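Local coordinates for interleukin-15 receptor alpha chain (Mus musculus, PDB 2PSM), which probably binds interleukin-15 through its sushi domain, acting as the cytokine-specific alpha subunit of the receptor, at residues 35-40 and 69-74; 49-54 and 62-67. All coordinates share one frame; numbering follows the deposited sequence.

Contact 1: 35-40 and 69-74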
ATOM      1  N   TYR B  35       5.457 -13.095   4.084  1.00 25.77           N
ATOM      2  CA  TYR B  35       4.473 -14.132   4.365  1.00 27.85           C
ATOM      3  C   TYR B  35       3.655 -14.281   3.084  1.00 28.63           C
ATOM      4  O   TYR B  35       3.612 -13.362   2.263  1.00 29.11           O
ATOM      5  CB  TYR B  35       3.526 -13.677   5.479  1.00 25.44           C
ATOM      6  CG  TYR B  35       4.124 -13.678   6.868  1.00 23.20           C
ATOM      7  CD1 TYR B  35       4.097 -14.829   7.656  1.00 25.07           C
ATOM      8  CD2 TYR B  35       4.708 -12.531   7.398  1.00 22.40           C
ATOM      9  CE1 TYR B  35       4.638 -14.836   8.944  1.00 26.23           C
ATOM     10  CE2 TYR B  35       5.251 -12.523   8.678  1.00 24.29           C
ATOM     11  CZ  TYR B  35       5.213 -13.682   9.447  1.00 24.41           C
ATOM     12  OH  TYR B  35       5.762 -13.690  10.707  1.00 28.79           O
ATOM     13  N   VAL B  36       3.004 -15.427   2.925  1.00 29.60           N
ATOM     14  CA  VAL B  36       2.158 -15.686   1.768  1.00 30.26           C
ATOM     15  C   VAL B  36       0.835 -16.198   2.319  1.00 31.34           C
ATOM     16  O   VAL B  36       0.810 -17.205   3.027  1.00 30.82           O
ATOM     17  CB  VAL B  36       2.767 -16.768   0.842  1.00 33.43           C
ATOM     18  CG1 VAL B  36       1.776 -17.140  -0.263  1.00 30.62           C
ATOM     19  CG2 VAL B  36       4.061 -16.249   0.226  1.00 35.56           C
ATOM     20  N   CYS B  37      -0.257 -15.495   2.024  1.00 30.04           N
ATOM     21  CA  CYS B  37      -1.559 -15.927   2.512  1.00 29.58           C
ATOM     22  C   CYS B  37      -1.911 -17.274   1.877  1.00 30.97           C
ATOM     23  O   CYS B  37      -1.585 -17.531   0.712  1.00 29.38           O
ATOM     24  CB  CYS B  37      -2.647 -14.892   2.191  1.00 30.55           C
ATOM     25  SG  CYS B  37      -2.563 -13.297   3.089  1.00 29.94           S
ATOM     26  N   ASN B  38      -2.560 -18.136   2.656  1.00 31.08           N
ATOM     27  CA  ASN B  38      -2.947 -19.461   2.184  1.00 31.21           C
ATOM     28  C   ASN B  38      -3.957 -19.369   1.045  1.00 30.55           C
ATOM     29  O   ASN B  38      -4.679 -18.378   0.920  1.00 32.31           O
ATOM     30  CB  ASN B  38      -3.557 -20.290   3.330  1.00 31.30           C
ATOM     31  CG  ASN B  38      -2.547 -20.632   4.428  1.00 32.18           C
ATOM     32  OD1 ASN B  38      -1.334 -20.579   4.221  1.00 32.36           O
ATOM     33  ND2 ASN B  38      -3.057 -21.005   5.599  1.00 29.19           N
ATOM     34  N   SER B  39      -4.004 -20.409   0.219  1.00 29.77           N
ATOM     35  CA  SER B  39      -4.936 -20.460  -0.902  1.00 28.05           C
ATOM     36  C   SER B  39      -6.350 -20.258  -0.368  1.00 23.98           C
ATOM     37  O   SER B  39      -6.749 -20.888   0.607  1.00 23.67           O
ATOM     38  CB  SER B  39      -4.829 -21.815  -1.613  1.00 30.89           C
ATOM     39  OG  SER B  39      -5.800 -21.927  -2.638  1.00 37.11           O
ATOM     40  N   GLY B  40      -7.100 -19.373  -1.013  1.00 23.42           N
ATOM     41  CA  GLY B  40      -8.452 -19.080  -0.580  1.00 23.34           C
ATOM     42  C   GLY B  40      -8.497 -17.802   0.242  1.00 25.39           C
ATOM     43  O   GLY B  40      -9.570 -17.281   0.515  1.00 23.58           O
ATOM     44  N   LEU B  69       0.396  -7.763   8.587  1.00 22.66           N
ATOM     45  CA  LEU B  69      -0.388  -8.647   7.740  1.00 23.86           C
ATOM     46  C   LEU B  69      -1.688  -9.176   8.323  1.00 26.35           C
ATOM     47  O   LEU B  69      -1.768  -9.572   9.485  1.00 25.92           O
ATOM     48  CB  LEU B  69       0.446  -9.852   7.303  1.00 24.56           C
ATOM     49  CG  LEU B  69      -0.334 -10.854   6.438  1.00 22.33           C
ATOM     50  CD1 LEU B  69      -0.742 -10.181   5.121  1.00 22.07           C
ATOM     51  CD2 LEU B  69       0.522 -12.091   6.176  1.00 19.19           C
ATOM     52  N   LYS B  70      -2.697  -9.205   7.469  1.00 27.88           N
ATOM     53  CA  LYS B  70      -4.006  -9.722   7.817  1.00 31.35           C
ATOM     54  C   LYS B  70      -4.484 -10.454   6.567  1.00 31.68           C
ATOM     55  O   LYS B  70      -4.617  -9.851   5.500  1.00 32.50           O
ATOM     56  CB  LYS B  70      -4.947  -8.574   8.171  1.00 32.97           C
ATOM     57  CG  LYS B  70      -6.421  -8.923   8.194  1.00 40.99           C
ATOM     58  CD  LYS B  70      -6.797  -9.832   9.350  1.00 42.30           C
ATOM     59  CE  LYS B  70      -8.308 -10.004   9.419  1.00 42.22           C
ATOM     60  NZ  LYS B  70      -8.719 -10.813  10.601  1.00 46.75           N
ATOM     61  N   CYS B  71      -4.698 -11.763   6.692  1.00 32.36           N
ATOM     62  CA  CYS B  71      -5.164 -12.562   5.568  1.00 29.30           C
ATOM     63  C   CYS B  71      -6.652 -12.847   5.725  1.00 30.18           C
ATOM     64  O   CYS B  71      -7.066 -13.543   6.660  1.00 30.04           O
ATOM     65  CB  CYS B  71      -4.403 -13.883   5.490  1.00 27.63           C
ATOM     66  SG  CYS B  71      -2.636 -13.760   5.083  1.00 31.47           S
ATOM     67  N   ILE B  72      -7.452 -12.313   4.808  1.00 28.06           N
ATOM     68  CA  ILE B  72      -8.893 -12.510   4.852  1.00 29.28           C
ATOM     69  C   ILE B  72      -9.386 -13.402   3.711  1.00 31.03           C
ATOM     70  O   ILE B  72      -8.680 -13.629   2.726  1.00 28.31           O
ATOM     71  CB  ILE B  72      -9.644 -11.165   4.767  1.00 28.53           C
ATOM     72  CG1 ILE B  72      -9.364 -10.496   3.418  1.00 27.54           C
ATOM     73  CG2 ILE B  72      -9.210 -10.256   5.915  1.00 27.74           C
ATOM     74  CD1 ILE B  72     -10.315  -9.349   3.075  1.00 26.90           C
ATOM     75  N   ARG B  73     -10.611 -13.894   3.854  1.00 32.74           N
ATOM     76  CA  ARG B  73     -11.216 -14.747   2.846  1.00 34.40           C
ATOM     77  C   ARG B  73     -11.306 -14.029   1.512  1.00 34.75           C
ATOM     78  O   ARG B  73     -11.829 -12.918   1.428  1.00 34.33           O
ATOM     79  CB  ARG B  73     -12.616 -15.171   3.287  1.00 36.19           C
ATOM     80  CG  ARG B  73     -12.625 -16.077   4.503  1.00 41.78           C
ATOM     81  CD  ARG B  73     -14.030 -16.554   4.828  1.00 46.13           C
ATOM     82  NE  ARG B  73     -14.025 -17.507   5.934  1.00 49.09           N
ATOM     83  CZ  ARG B  73     -15.109 -18.121   6.398  1.00 51.39           C
ATOM     84  NH1 ARG B  73     -16.295 -17.883   5.852  1.00 51.38           N
ATOM     85  NH2 ARG B  73     -15.006 -18.977   7.407  1.00 53.03           N
ATOM     86  N   ASP B  74     -10.782 -14.670   0.474  1.00 34.98           N
ATOM     87  CA  ASP B  74     -10.816 -14.119  -0.875  1.00 37.20           C
ATOM     88  C   ASP B  74     -12.266 -13.725  -1.170  1.00 39.08           C
ATOM     89  O   ASP B  74     -13.151 -14.576  -1.181  1.00 39.23           O
ATOM     90  CB  ASP B  74     -10.358 -15.184  -1.872  1.00 37.75           C
ATOM     91  CG  ASP B  74     -10.231 -14.649  -3.280  1.00 39.84           C
ATOM     92  OD1 ASP B  74     -10.987 -13.721  -3.638  1.00 40.88           O
ATOM     93  OD2 ASP B  74      -9.377 -15.165  -4.031  1.00 40.28           O
TER
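Cys37 and Cys71 are joined by a disulfide, SG to SG 2.0 Å, with a chi3 of -86° that gives the bridge a left-handed twist. On both cysteines SG stands beside the backbone N. The bond ties the end of strand 32-37 to the start of strand 71-73, and Leu69 shows how such a bridge is packed. From its CB, directed at the other segment, the chain runs to CG, which is anti to the backbone N (chi1 178°). It then forks. CD1 approaches the sulfur, 4.1 Å from Cys37 SG, while CD2 presses on the root of Tyr35, 3.5 Å from its CB and 4.0 Å from its CG. The far end of that tyrosine is held elsewhere, its OH hydrogen-bonding to Val15 O. Beyond the bridge the backbones meet directly: Asp74 N donates to Gly40 O at 2.9 Å, nearly straight at 168°, and Asp74 CB also lies 3.3 Å from Gly40 O. Asp74 OD1 turns instead to the hydroxyl of Ser76. With Cys11-Cys53 as the first-to-third bridge, this second-to-fourth bridge completes the disulfide pattern of the sushi (complement control protein) domain.

Contact 2: 49-54 and 62-67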
ATOM      1  N   THR B  49       2.813  -7.954   3.914  1.00 22.58           N
ATOM      2  CA  THR B  49       3.285  -9.332   4.086  1.00 24.34           C
ATOM      3  C   THR B  49       4.762  -9.326   4.495  1.00 23.17           C
ATOM      4  O   THR B  49       5.358 -10.376   4.723  1.00 25.22           O
ATOM      5  CB  THR B  49       3.204 -10.138   2.771  1.00 25.89           C
ATOM      6  OG1 THR B  49       3.928  -9.446   1.741  1.00 28.65           O
ATOM      7  CG2 THR B  49       1.764 -10.344   2.342  1.00 23.72           C
ATOM      8  N   LEU B  50       5.340  -8.136   4.594  1.00 22.68           N
ATOM      9  CA  LEU B  50       6.760  -7.992   4.899  1.00 24.17           C
ATOM     10  C   LEU B  50       7.248  -7.922   6.339  1.00 22.94           C
ATOM     11  O   LEU B  50       6.635  -7.292   7.180  1.00 21.81           O
ATOM     12  CB  LEU B  50       7.308  -6.742   4.191  1.00 24.51           C
ATOM     13  CG  LEU B  50       8.796  -6.447   4.438  1.00 24.69           C
ATOM     14  CD1 LEU B  50       9.646  -7.365   3.556  1.00 23.36           C
ATOM     15  CD2 LEU B  50       9.109  -4.986   4.120  1.00 27.06           C
ATOM     16  N   ILE B  51       8.382  -8.574   6.588  1.00 24.21           N
ATOM     17  CA  ILE B  51       9.063  -8.507   7.872  1.00 24.31           C
ATOM     18  C   ILE B  51      10.534  -8.397   7.504  1.00 25.27           C
ATOM     19  O   ILE B  51      10.984  -9.007   6.536  1.00 24.50           O
ATOM     20  CB  ILE B  51       8.855  -9.742   8.768  1.00 23.46           C
ATOM     21  CG1 ILE B  51       9.284 -11.026   8.053  1.00 20.35           C
ATOM     22  CG2 ILE B  51       7.413  -9.793   9.238  1.00 21.32           C
ATOM     23  CD1 ILE B  51       9.180 -12.252   8.953  1.00 17.97           C
ATOM     24  N   GLU B  52      11.274  -7.587   8.246  1.00 27.19           N
ATOM     25  CA  GLU B  52      12.692  -7.410   7.974  1.00 27.99           C
ATOM     26  C   GLU B  52      13.481  -7.709   9.233  1.00 29.37           C
ATOM     27  O   GLU B  52      13.036  -7.390  10.335  1.00 32.27           O
ATOM     28  CB  GLU B  52      12.986  -5.976   7.534  1.00 27.20           C
ATOM     29  CG  GLU B  52      14.431  -5.766   7.106  1.00 30.43           C
ATOM     30  CD  GLU B  52      14.708  -4.350   6.644  1.00 35.95           C
ATOM     31  OE1 GLU B  52      13.844  -3.779   5.941  1.00 34.43           O
ATOM     32  OE2 GLU B  52      15.794  -3.817   6.971  1.00 37.77           O
ATOM     33  N   CYS B  53      14.645  -8.328   9.071  1.00 31.80           N
ATOM     34  CA  CYS B  53      15.486  -8.645  10.216  1.00 33.37           C
ATOM     35  C   CYS B  53      16.380  -7.448  10.516  1.00 33.95           C
ATOM     36  O   CYS B  53      17.312  -7.159   9.766  1.00 34.21           O
ATOM     37  CB  CYS B  53      16.343  -9.882   9.939  1.00 34.71           C
ATOM     38  SG  CYS B  53      17.384 -10.276  11.375  1.00 38.74           S
ATOM     39  N   VAL B  54      16.076  -6.747  11.606  1.00 33.93           N
ATOM     40  CA  VAL B  54      16.833  -5.567  12.000  1.00 34.13           C
ATOM     41  C   VAL B  54      17.592  -5.828  13.291  1.00 37.45           C
ATOM     42  O   VAL B  54      17.113  -6.533  14.182  1.00 36.88           O
ATOM     43  CB  VAL B  54      15.910  -4.338  12.201  1.00 33.44           C
ATOM     44  CG1 VAL B  54      15.064  -4.113  10.950  1.00 32.98           C
ATOM     45  CG2 VAL B  54      15.023  -4.531  13.410  1.00 33.51           C
ATOM     46  N   ALA B  62      19.263  -9.341  17.057  1.00 40.62           N
ATOM     47  CA  ALA B  62      18.395  -9.024  15.940  1.00 39.10           C
ATOM     48  C   ALA B  62      17.003  -9.595  16.174  1.00 36.50           C
ATOM     49  O   ALA B  62      16.827 -10.550  16.929  1.00 37.66           O
ATOM     50  CB  ALA B  62      18.988  -9.585  14.646  1.00 35.84           C
ATOM     51  N   HIS B  63      16.018  -8.993  15.524  1.00 35.23           N
ATOM     52  CA  HIS B  63      14.633  -9.426  15.632  1.00 33.12           C
ATOM     53  C   HIS B  63      13.909  -9.010  14.361  1.00 30.99           C
ATOM     54  O   HIS B  63      14.338  -8.089  13.653  1.00 29.27           O
ATOM     55  CB  HIS B  63      13.961  -8.775  16.842  1.00 34.60           C
ATOM     56  CG  HIS B  63      13.794  -7.293  16.713  1.00 36.61           C
ATOM     57  ND1 HIS B  63      12.797  -6.717  15.954  1.00 40.15           N
ATOM     58  CD2 HIS B  63      14.525  -6.267  17.211  1.00 39.84           C
ATOM     59  CE1 HIS B  63      12.921  -5.402  15.991  1.00 40.04           C
ATOM     60  NE2 HIS B  63      13.962  -5.103  16.747  1.00 40.37           N
ATOM     61  N   TRP B  64      12.822  -9.709  14.069  1.00 28.29           N
ATOM     62  CA  TRP B  64      12.007  -9.414  12.908  1.00 28.90           C
ATOM     63  C   TRP B  64      11.100  -8.240  13.243  1.00 28.82           C
ATOM     64  O   TRP B  64      10.613  -8.134  14.373  1.00 28.14           O
ATOM     65  CB  TRP B  64      11.140 -10.620  12.550  1.00 28.94           C
ATOM     66  CG  TRP B  64      11.895 -11.765  11.968  1.00 28.80           C
ATOM     67  CD1 TRP B  64      12.135 -12.977  12.556  1.00 30.83           C
ATOM     68  CD2 TRP B  64      12.490 -11.823  10.668  1.00 28.56           C
ATOM     69  NE1 TRP B  64      12.841 -13.787  11.696  1.00 29.75           N
ATOM     70  CE2 TRP B  64      13.074 -13.105  10.532  1.00 29.47           C
ATOM     71  CE3 TRP B  64      12.584 -10.919   9.602  1.00 28.65           C
ATOM     72  CZ2 TRP B  64      13.745 -13.502   9.372  1.00 28.44           C
ATOM     73  CZ3 TRP B  64      13.250 -11.317   8.445  1.00 30.26           C
ATOM     74  CH2 TRP B  64      13.823 -12.597   8.340  1.00 29.13           C
ATOM     75  N   THR B  65      10.889  -7.348  12.278  1.00 27.92           N
ATOM     76  CA  THR B  65       9.996  -6.218  12.506  1.00 27.27           C
ATOM     77  C   THR B  65       8.607  -6.814  12.697  1.00 26.82           C
ATOM     78  O   THR B  65       8.349  -7.932  12.259  1.00 27.88           O
ATOM     79  CB  THR B  65       9.972  -5.259  11.307  1.00 26.38           C
ATOM     80  OG1 THR B  65       9.839  -6.010  10.097  1.00 27.48           O
ATOM     81  CG2 THR B  65      11.245  -4.440  11.260  1.00 23.98           C
ATOM     82  N   THR B  66       7.714  -6.079  13.349  1.00 26.88           N
ATOM     83  CA  THR B  66       6.365  -6.580  13.595  1.00 27.63           C
ATOM     84  C   THR B  66       5.486  -6.488  12.345  1.00 26.96           C
ATOM     85  O   THR B  66       5.265  -5.403  11.805  1.00 23.86           O
ATOM     86  CB  THR B  66       5.698  -5.802  14.730  1.00 26.93           C
ATOM     87  OG1 THR B  66       6.497  -5.920  15.912  1.00 28.32           O
ATOM     88  CG2 THR B  66       4.312  -6.356  15.014  1.00 28.84           C
ATOM     89  N   PRO B  67       4.969  -7.636  11.874  1.00 25.49           N
ATOM     90  CA  PRO B  67       4.118  -7.659  10.682  1.00 25.20           C
ATOM     91  C   PRO B  67       2.730  -7.066  10.922  1.00 24.65           C
ATOM     92  O   PRO B  67       2.188  -7.152  12.025  1.00 25.58           O
ATOM     93  CB  PRO B  67       4.071  -9.148  10.327  1.00 26.21           C
ATOM     94  CG  PRO B  67       4.116  -9.807  11.671  1.00 26.63           C
ATOM     95  CD  PRO B  67       5.170  -8.998  12.410  1.00 28.43           C
TER
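The six-membered ring of Trp64 lies between Ile51 and Cys53: Ile51 CD1 sits over one face, 4.0 Å from the ring centroid, and Cys53 CB over the opposite face, also 4.0 Å from that centroid. Both are CH-pi contacts, while Glu52 N lies in plane at the ring edge. The setting is an antiparallel beta hairpin, strands 50-56 and 61-64, in which Cys53 and Trp64 form a non-hydrogen-bonded pair. Next to it, Val54 and His63 form a hydrogen-bonded pair. The His63 ring has Val54 CG2 over a face, 3.8 Å from its centroid. Its ND1 donates to Trp64 O at 3.0 Å, with the oxygen in the imidazole plane but ND1 well above the carbonyl plane, a bond that probably helps to hold the ring's orientation. Trp64 also reaches beyond the hairpin: NE1 bonds to Pro12 O, close to Cys11, the disulfide partner of Cys53. An alanine in place of Trp64 would probably leave Pro12 O without this donor and open a gap between Ile51 and Cys53. Past Trp64 the chain bends off, and Ile51 CG2 packs alongside Pro67 CB at 3.6 Å. At the bend Thr65 N still bonds to Glu52 O, but the return bond changes acceptor: Thr65 OG1, placed between backbone N and carbonyl carbon (chi1 46°), accepts the N-H of Glu52, N to OG1 2.8 Å, at 167°.

In the fold
The two contacts illustrate how disulfides and strand pairing share the work in a small domain. Their centres are about 18 Å apart, contact 2 about 7 Å from the centre of the chain and contact 1 about 12 Å. Contact 1 holds both cysteines of its bridge, contact 2 only Cys53, and along the chain contact 2 is nested inside the loop that contact 1 closes. Tyr35 joins them: its N is 2.8 Å from Thr49 O, a probable hydrogen bond just ahead of strand 50-56, and its CE2 packs 3.5 Å from Ile51 CG2. Leu50 and Ile72 each pack on an acidic side chain of another protein chain, consistent with a cytokine-binding surface mostly on contact 2 that touches contact 1 at Ile72.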